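Local coordinates for protein alpha,alpha-trehalose-phosphate synthase (UDP-forming) (Burkholderia multivorans, PDB 5UOF) that belongs to glycosyltransferase family 20 and folds in the two-domain GT-B manner, each domain carrying a central beta-sheet flanked by helices, at residues 356-359 with 360-363; 423-426 with 427-431. All coordinates share one frame; numbering follows the deposited sequence. Where two conformers were deposited one is given.

Contact 1. Residues 356-359 with 360-363; sequences MAFF and RMSQ. With NA (sodium ion), chain C; EDO (1,2-ethanediol), chain E.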
# COMPACT_ATOMS: atom_id res chain seq x y z
N MET A 356 -18.28 -22.37 17.23
CA MET A 356 -18.41 -23.35 16.16
C MET A 356 -19.87 -23.78 16.01
O MET A 356 -20.37 -23.92 14.88
CB MET A 356 -17.51 -24.57 16.42
CG MET A 356 -16.02 -24.23 16.68
SD MET A 356 -15.28 -23.22 15.38
CE MET A 356 -13.76 -22.70 16.16
N ALA A 357 -20.57 -23.98 17.13
CA ALA A 357 -21.99 -24.29 17.06
C ALA A 357 -22.79 -23.15 16.44
O ALA A 357 -23.75 -23.40 15.69
CB ALA A 357 -22.53 -24.65 18.45
N PHE A 358 -22.42 -21.89 16.73
CA PHE A 358 -23.07 -20.77 16.05
C PHE A 358 -22.79 -20.82 14.55
O PHE A 358 -23.69 -20.57 13.74
CB PHE A 358 -22.60 -19.42 16.60
CG PHE A 358 -22.88 -19.19 18.05
CD1 PHE A 358 -23.88 -19.87 18.73
CD2 PHE A 358 -22.14 -18.23 18.75
CE1 PHE A 358 -24.13 -19.61 20.08
CE2 PHE A 358 -22.38 -17.97 20.08
CZ PHE A 358 -23.36 -18.67 20.75
N PHE A 359 -21.54 -21.09 14.18
CA PHE A 359 -21.22 -21.21 12.76
C PHE A 359 -22.06 -22.30 12.11
O PHE A 359 -22.59 -22.12 11.00
CB PHE A 359 -19.74 -21.54 12.56
CG PHE A 359 -18.79 -20.43 12.94
CD1 PHE A 359 -19.20 -19.12 13.01
CD2 PHE A 359 -17.46 -20.74 13.22
CE1 PHE A 359 -18.30 -18.11 13.34
CE2 PHE A 359 -16.56 -19.74 13.55
CZ PHE A 359 -16.98 -18.43 13.62
N ARG A 360 -22.19 -23.44 12.77
CA ARG A 360 -22.93 -24.53 12.15
C ARG A 360 -24.39 -24.16 11.93
O ARG A 360 -24.97 -24.50 10.90
CB ARG A 360 -22.82 -25.80 13.00
CG ARG A 360 -23.39 -27.06 12.30
CD ARG A 360 -23.00 -28.29 13.10
NE ARG A 360 -23.35 -29.59 12.50
CZ ARG A 360 -22.50 -30.36 11.82
NH1 ARG A 360 -21.25 -29.97 11.60
NH2 ARG A 360 -22.89 -31.55 11.36
N MET A 361 -24.99 -23.43 12.89
CA MET A 361 -26.39 -23.01 12.80
C MET A 361 -26.60 -22.03 11.66
O MET A 361 -27.67 -21.99 11.04
CB MET A 361 -26.81 -22.35 14.11
CG MET A 361 -28.23 -21.80 14.14
SD MET A 361 -28.64 -20.85 15.63
CE MET A 361 -27.45 -21.52 16.77
N SER A 362 -25.59 -21.21 11.39
CA SER A 362 -25.75 -20.10 10.45
C SER A 362 -25.80 -20.58 9.00
O SER A 362 -25.40 -21.69 8.66
CB SER A 362 -24.61 -19.12 10.62
OG SER A 362 -23.44 -19.67 10.04
N GLN A 363 -26.29 -19.70 8.14
CA GLN A 363 -26.33 -19.96 6.71
C GLN A 363 -25.21 -19.27 5.93
O GLN A 363 -24.92 -19.69 4.81
CB GLN A 363 -27.68 -19.50 6.14
CG GLN A 363 -28.84 -20.44 6.49
CD GLN A 363 -29.31 -20.31 7.92
OE1 GLN A 363 -29.25 -19.24 8.53
NE2 GLN A 363 -29.77 -21.42 8.48
NA NA C . -24.77 -23.90 8.63
C1 EDO E . -31.46 -20.70 12.93
O1 EDO E . -32.21 -19.49 13.12
C2 EDO E . -30.58 -20.51 11.70
O2 EDO E . -31.39 -19.99 10.65
O HOH W 1 -24.83 -26.33 8.46
O HOH W 2 -26.47 -23.99 6.75
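The C-terminal end of helix 352-361, where Phe-359 is joined to Ser-362, belongs to a beta-alpha-beta crossover of a Rossmann-like domain: strand 343-346, this helix, then strand 364-367 of the parallel sheet. Here the helix end doubles as part of a sodium site. The last regular bonds run from Arg-360 N to Met-356 O (2.8 Å) and from Met-361 N to Ala-357 O (3.1 Å). Ser-362 N still reaches Phe-358 O at 3.1 Å, but less straight, with an N-H...O angle of 135°, and Ser-362 is the first residue to leave helical geometry.

Its side chain turns back to the helix it has just left. With chi1 at 75°, OG sits between its own backbone N and carbonyl carbon, and from there it donates to Phe-359 O at 2.8 Å. The approach is bent, at 125° about the carbonyl oxygen, and tilted out of the carbonyl plane. Gln-385 NE2 also donates to Phe-359 O, while Ser-362 OG is bonded to Tyr-381 OH as well, so the hydroxyl of Ser-362 and the carbonyl of Phe-359 each have a partner besides the other.

Sodium sits at the end of the helix, held by Arg-360 O, in the last turn, at 2.4 Å and by Ser-362 O, just past it, at 2.3 Å, with two waters and Gln-385 OE1 completing the set. Gln-385 thus uses both ends of its amide on this turn, which fixes the flip of that group. The side chain of Arg-360 leads elsewhere, extended from CG to NE, and its NH1 bonds to Ser-384 O. Beyond the turn, Gln-363 OE1 accepts from Leu-267 N, and Gln-363 NE2 makes a weak bond of 3.1 Å to O2 of a 1,2-ethanediol.

Contact 2. Residues 423-426 with 427-431; sequences LERA and LSMPL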
# COMPACT_ATOMS: atom_id res chain seq x y z
N LEU A 423 -23.70 -11.37 -0.37
CA LEU A 423 -24.57 -11.76 0.74
C LEU A 423 -25.92 -12.26 0.23
O LEU A 423 -26.43 -13.29 0.68
CB LEU A 423 -24.76 -10.59 1.69
CG LEU A 423 -23.55 -10.18 2.55
CD1 LEU A 423 -23.86 -8.86 3.24
CD2 LEU A 423 -23.20 -11.25 3.59
N GLU A 424 -26.53 -11.51 -0.70
CA GLU A 424 -27.83 -11.93 -1.23
C GLU A 424 -27.72 -13.27 -1.94
O GLU A 424 -28.57 -14.15 -1.77
CB GLU A 424 -28.38 -10.86 -2.17
CG GLU A 424 -29.78 -11.19 -2.69
CD GLU A 424 -30.31 -10.13 -3.64
OE1 GLU A 424 -29.62 -9.11 -3.86
OE2 GLU A 424 -31.42 -10.33 -4.18
N ARG A 425 -26.66 -13.45 -2.74
CA ARG A 425 -26.46 -14.71 -3.44
C ARG A 425 -26.24 -15.85 -2.45
O ARG A 425 -26.80 -16.94 -2.61
CB ARG A 425 -25.26 -14.60 -4.38
CG ARG A 425 -24.99 -15.88 -5.11
CD ARG A 425 -23.99 -15.72 -6.22
NE ARG A 425 -23.68 -17.02 -6.81
CZ ARG A 425 -22.66 -17.25 -7.62
NH1 ARG A 425 -21.83 -16.26 -7.95
NH2 ARG A 425 -22.47 -18.48 -8.08
N ALA A 426 -25.43 -15.60 -1.42
CA ALA A 426 -25.18 -16.62 -0.40
C ALA A 426 -26.47 -17.05 0.29
O ALA A 426 -26.69 -18.25 0.53
CB ALA A 426 -24.18 -16.08 0.62
N LEU A 427 -27.32 -16.09 0.64
CA LEU A 427 -28.53 -16.42 1.40
C LEU A 427 -29.52 -17.24 0.59
O LEU A 427 -30.29 -18.01 1.17
CB LEU A 427 -29.19 -15.13 1.90
CG LEU A 427 -28.50 -14.40 3.06
CD1 LEU A 427 -28.99 -12.96 3.17
CD2 LEU A 427 -28.68 -15.17 4.40
N SER A 428 -29.53 -17.09 -0.73
CA SER A 428 -30.48 -17.80 -1.58
C SER A 428 -29.85 -18.96 -2.35
O SER A 428 -30.53 -19.58 -3.17
CB SER A 428 -31.14 -16.82 -2.56
OG SER A 428 -32.09 -16.01 -1.89
N MET A 429 -28.58 -19.28 -2.08
CA MET A 429 -27.87 -20.25 -2.91
C MET A 429 -28.52 -21.63 -2.82
O MET A 429 -28.76 -22.13 -1.70
CB MET A 429 -26.40 -20.33 -2.51
CG MET A 429 -25.58 -21.12 -3.53
SD MET A 429 -23.84 -21.18 -3.11
CE MET A 429 -23.32 -19.49 -3.48
N PRO A 430 -28.82 -22.28 -3.95
CA PRO A 430 -29.39 -23.63 -3.90
C PRO A 430 -28.45 -24.60 -3.20
O PRO A 430 -27.23 -24.48 -3.27
CB PRO A 430 -29.56 -24.00 -5.38
CG PRO A 430 -29.70 -22.68 -6.08
CD PRO A 430 -28.77 -21.75 -5.33
N LEU A 431 -29.07 -25.60 -2.56
CA LEU A 431 -28.33 -26.60 -1.79
C LEU A 431 -27.22 -27.26 -2.61
O LEU A 431 -26.11 -27.46 -2.11
CB LEU A 431 -29.30 -27.67 -1.30
CG LEU A 431 -28.65 -28.84 -0.58
CD1 LEU A 431 -27.96 -28.37 0.72
CD2 LEU A 431 -29.66 -29.95 -0.31
O HOH W 3 -31.48 -13.68 -1.83
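Met-429 starts its contact at CB, which rests 3.4 Å from Arg-425 O and somewhat farther from Ala-426 O, against the last turn of the helix. CG stands opposite the backbone N (chi1 -169°), and the chain runs on straight to SD before bending at chi3 (-72°). That bend brings the methyl CE back toward the arginine, 4.2 Å from Arg-425 NE, where the two side chains cross obliquely in loose van der Waals contact. The side chain also touches Val-392 of strand 392-396. Arg-425 is extended from CG to NE, and its NH2 forms a salt bridge with Glu-433 OE1 in the following helix; this carboxylate probably offsets the nearby charge of Arg-437.

The arrangement is a helix C-terminus leading through a short turn into the next helix: helix 416-428 winds down, and Pro-430 occupies the N-cap position of helix 431-447. The bond from Leu-427 N to Leu-423 O is short, at 2.9 Å, and those that follow are longer. Ser-428 N gives its hydrogen to Glu-424 O at 3.3 Å and, weakly, to Arg-425 O. Next, Met-429 N turns to Ala-426 O, a nearly straight (168°) but long and weak bond of 3.4 Å. The carbonyl of Met-429 in turn accepts from Arg-434 NE, a further tie to the second helix.

On another side of the helix, Leu-427 brings CG to within 3.3 Å of Leu-423 O, with CD1 also near that oxygen; the residue is buried against Met-290, Trp-297 and Val-364. Ala-426, also buried, meets Val-364, Val-392 and Val-394 of the sheet. On the more exposed side, where Ser-428 lies, a water donates to Glu-424 O at 2.9 Å, giving that carbonyl a second partner beside Ser-428 N.

In the fold
Both contacts are ends of helices in the domain built on the six-stranded parallel sheet, one half of the GT-B architecture, and contact 1 closes along the chain before contact 2 opens. Their centres lie 16 Å apart, with nearest atoms about 5 Å apart and no direct touch. The sheet mediates between them: strand 364-367 follows directly on residues 360-363, and its Val-364 packs against Ala-426 and Leu-427 of contact 2. Val-392, on the neighbouring strand 392-396, shares backbone hydrogen bonding with Gln-363 and also touches Ala-426 and Met-429. The sodium-bound helix end and the 423-431 turn thus both meet the neighbouring strands 364-367 and 392-396.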